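Local coordinates for protein geranylgeranyl pyrophosphate synthetase (Pyrococcus horikoshii, PDB 1WY0) that probably catalyses the chain-elongating condensation of isopentenyl diphosphate with allylic diphosphates to give geranylgeranyl diphosphate, at residues 39-44 / 98-103. Sequence-based numbering, arbitrary orientation.
Sequences RHYPLA and KPTVHR
Y41 and V101 form the tightly packed, buried half of this contact, which illustrates how an aromatic side chain can serve a helix start with its face and its hydroxyl together. CG2 of V101 sits over one face of the Y41 ring, 3.7 Å from its centroid and displaced toward the rim, making a CH-pi contact. The Y41 hydroxyl reaches the first turn of helix 101-105: V101 N gives Y41 OH a weak hydrogen bond of 3.3 Å, while T100 CG2 lies 3.2 Å from the same OH. A second weak bond joins this oxygen to D87 of helix 69-90, tying three parts of the chain through one buried group. T100 occupies the N-cap position, but its OG1 is turned aside to the backbone oxygens of D92 and E93. An alanine in place of this tyrosine would probably leave V101 N without its hydroxyl partner and open a gap beside V101 CG2.

H40 lies on the more exposed side yet carries the stronger bond. Its CG stands anti to the backbone N (chi1 -170°), and NE2 of the ring donates to P99 O at 3.1 Å, nearly along the C=O axis but bent at the hydrogen (143°), the oxygen lying 22° out of the ring plane. W105 meets this imidazole edge-to-face. Toward solvent the contact thins: the nearest approach of exposed K98 is its CB, 4.4 Å from H40 NE2. The whole joins the chain around H40 and Y41 to the short helix 101-105 and helix 69-90, within the all-helical fold characteristic of polyprenyl synthetases.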
loop_
_atom_site.group_PDB
_atom_site.type_symbol
_atom_site.label_atom_id
_atom_site.label_comp_id
_atom_site.label_asym_id
_atom_site.label_seq_id
_atom_site.Cartn_x
_atom_site.Cartn_y
_atom_site.Cartn_z
ATOM N N ARG A 39 -7.683 -9.505 -8.263
ATOM C CA ARG A 39 -7.547 -10.045 -9.613
ATOM C C ARG A 39 -8.372 -9.303 -10.658
ATOM O O ARG A 39 -8.071 -9.372 -11.845
ATOM C CB ARG A 39 -7.961 -11.523 -9.633
ATOM C CG ARG A 39 -6.876 -12.494 -9.194
ATOM C CD ARG A 39 -7.481 -13.826 -8.727
ATOM N NE ARG A 39 -8.208 -14.516 -9.789
ATOM C CZ ARG A 39 -7.675 -15.430 -10.594
ATOM N NH1 ARG A 39 -6.406 -15.779 -10.461
ATOM N NH2 ARG A 39 -8.413 -15.983 -11.547
ATOM N N HIS A 40 -9.405 -8.590 -10.224
ATOM C CA HIS A 40 -10.287 -7.895 -11.153
ATOM C C HIS A 40 -9.614 -7.065 -12.258
ATOM O O HIS A 40 -9.882 -7.276 -13.445
ATOM C CB HIS A 40 -11.283 -7.023 -10.381
ATOM C CG HIS A 40 -12.372 -6.456 -11.241
ATOM N ND1 HIS A 40 -13.301 -7.247 -11.881
ATOM C CD2 HIS A 40 -12.659 -5.182 -11.596
ATOM C CE1 HIS A 40 -14.110 -6.487 -12.595
ATOM N NE2 HIS A 40 -13.742 -5.229 -12.439
ATOM N N TYR A 41 -8.749 -6.118 -11.905
ATOM C CA TYR A 41 -8.125 -5.331 -12.969
ATOM C C TYR A 41 -7.124 -6.133 -13.797
ATOM O O TYR A 41 -7.104 -6.018 -15.019
ATOM C CB TYR A 41 -7.475 -4.062 -12.411
ATOM C CG TYR A 41 -8.479 -2.981 -12.043
ATOM C CD1 TYR A 41 -9.823 -3.092 -12.407
ATOM C CD2 TYR A 41 -8.080 -1.849 -11.340
ATOM C CE1 TYR A 41 -10.740 -2.104 -12.075
ATOM C CE2 TYR A 41 -8.984 -0.856 -11.005
ATOM C CZ TYR A 41 -10.313 -0.983 -11.371
ATOM O OH TYR A 41 -11.207 0.013 -11.026
ATOM N N PRO A 42 -6.278 -6.951 -13.146
ATOM C CA PRO A 42 -5.302 -7.757 -13.884
ATOM C C PRO A 42 -5.983 -8.672 -14.914
ATOM O O PRO A 42 -5.426 -8.942 -15.977
ATOM C CB PRO A 42 -4.611 -8.541 -12.775
ATOM C CG PRO A 42 -4.577 -7.539 -11.667
ATOM C CD PRO A 42 -5.981 -6.974 -11.704
ATOM N N LEU A 43 -7.186 -9.141 -14.583
ATOM C CA LEU A 43 -8.002 -10.029 -15.412
ATOM C C LEU A 43 -8.684 -9.285 -16.567
ATOM O O LEU A 43 -9.216 -9.867 -17.503
ATOM C CB LEU A 43 -9.078 -10.669 -14.518
ATOM C CG LEU A 43 -8.655 -12.002 -13.898
ATOM C CD1 LEU A 43 -9.789 -12.627 -13.081
ATOM C CD2 LEU A 43 -8.257 -13.048 -14.942
ATOM N N ALA A 44 -8.707 -7.945 -16.461
ATOM C CA ALA A 44 -9.341 -7.179 -17.519
ATOM C C ALA A 44 -8.600 -7.362 -18.849
ATOM O O ALA A 44 -9.069 -6.979 -19.913
ATOM C CB ALA A 44 -9.346 -5.708 -17.106
ATOM N N LYS A 98 -16.187 -2.550 -17.602
ATOM C CA LYS A 98 -16.758 -3.111 -16.395
ATOM C C LYS A 98 -16.671 -2.137 -15.219
ATOM O O LYS A 98 -15.970 -1.135 -15.248
ATOM C CB LYS A 98 -16.003 -4.403 -16.090
ATOM C CG LYS A 98 -16.269 -5.490 -17.141
ATOM C CD LYS A 98 -14.999 -6.207 -17.619
ATOM C CE LYS A 98 -15.322 -7.522 -18.355
ATOM N NZ LYS A 98 -15.238 -7.323 -19.804
ATOM N N PRO A 99 -17.483 -2.429 -14.186
ATOM C CA PRO A 99 -17.473 -1.646 -12.951
ATOM C C PRO A 99 -16.091 -1.653 -12.279
ATOM O O PRO A 99 -15.305 -2.575 -12.440
ATOM C CB PRO A 99 -18.506 -2.265 -12.012
ATOM C CG PRO A 99 -19.435 -3.141 -12.854
ATOM C CD PRO A 99 -18.492 -3.482 -14.098
ATOM N N THR A 100 -15.788 -0.563 -11.540
ATOM C CA THR A 100 -14.515 -0.505 -10.824
ATOM C C THR A 100 -14.533 -1.381 -9.559
ATOM O O THR A 100 -15.569 -1.816 -9.076
ATOM C CB THR A 100 -14.218 0.950 -10.452
ATOM O OG1 THR A 100 -15.388 1.552 -9.901
ATOM C CG2 THR A 100 -13.792 1.730 -11.699
ATOM N N VAL A 101 -13.319 -1.663 -9.049
ATOM C CA VAL A 101 -13.217 -2.543 -7.889
ATOM C C VAL A 101 -14.040 -2.017 -6.714
ATOM O O VAL A 101 -14.785 -2.737 -6.063
ATOM C CB VAL A 101 -11.748 -2.636 -7.492
ATOM C CG1 VAL A 101 -11.609 -3.440 -6.201
ATOM C CG2 VAL A 101 -10.955 -3.312 -8.597
ATOM N N HIS A 102 -13.937 -0.735 -6.385
ATOM C CA HIS A 102 -14.663 -0.214 -5.230
ATOM C C HIS A 102 -16.190 -0.272 -5.362
ATOM O O HIS A 102 -16.894 -0.459 -4.373
ATOM C CB HIS A 102 -14.184 1.207 -4.903
ATOM C CG HIS A 102 -14.631 2.249 -5.880
ATOM N ND1 HIS A 102 -13.848 2.663 -6.940
ATOM C CD2 HIS A 102 -15.795 2.931 -5.983
ATOM C CE1 HIS A 102 -14.513 3.551 -7.656
ATOM N NE2 HIS A 102 -15.697 3.732 -7.095
ATOM N N ARG A 103 -16.708 -0.142 -6.578
ATOM C CA ARG A 103 -18.150 -0.210 -6.769
ATOM C C ARG A 103 -18.680 -1.626 -6.599
ATOM O O ARG A 103 -19.792 -1.820 -6.108
ATOM C CB ARG A 103 -18.538 0.313 -8.151
ATOM C CG ARG A 103 -18.336 1.807 -8.339
ATOM C CD ARG A 103 -19.005 2.251 -9.621
ATOM N NE ARG A 103 -20.411 1.850 -9.634
ATOM C CZ ARG A 103 -21.075 1.489 -10.727
ATOM N NH1 ARG A 103 -20.463 1.478 -11.908
ATOM N NH2 ARG A 103 -22.347 1.125 -10.634
#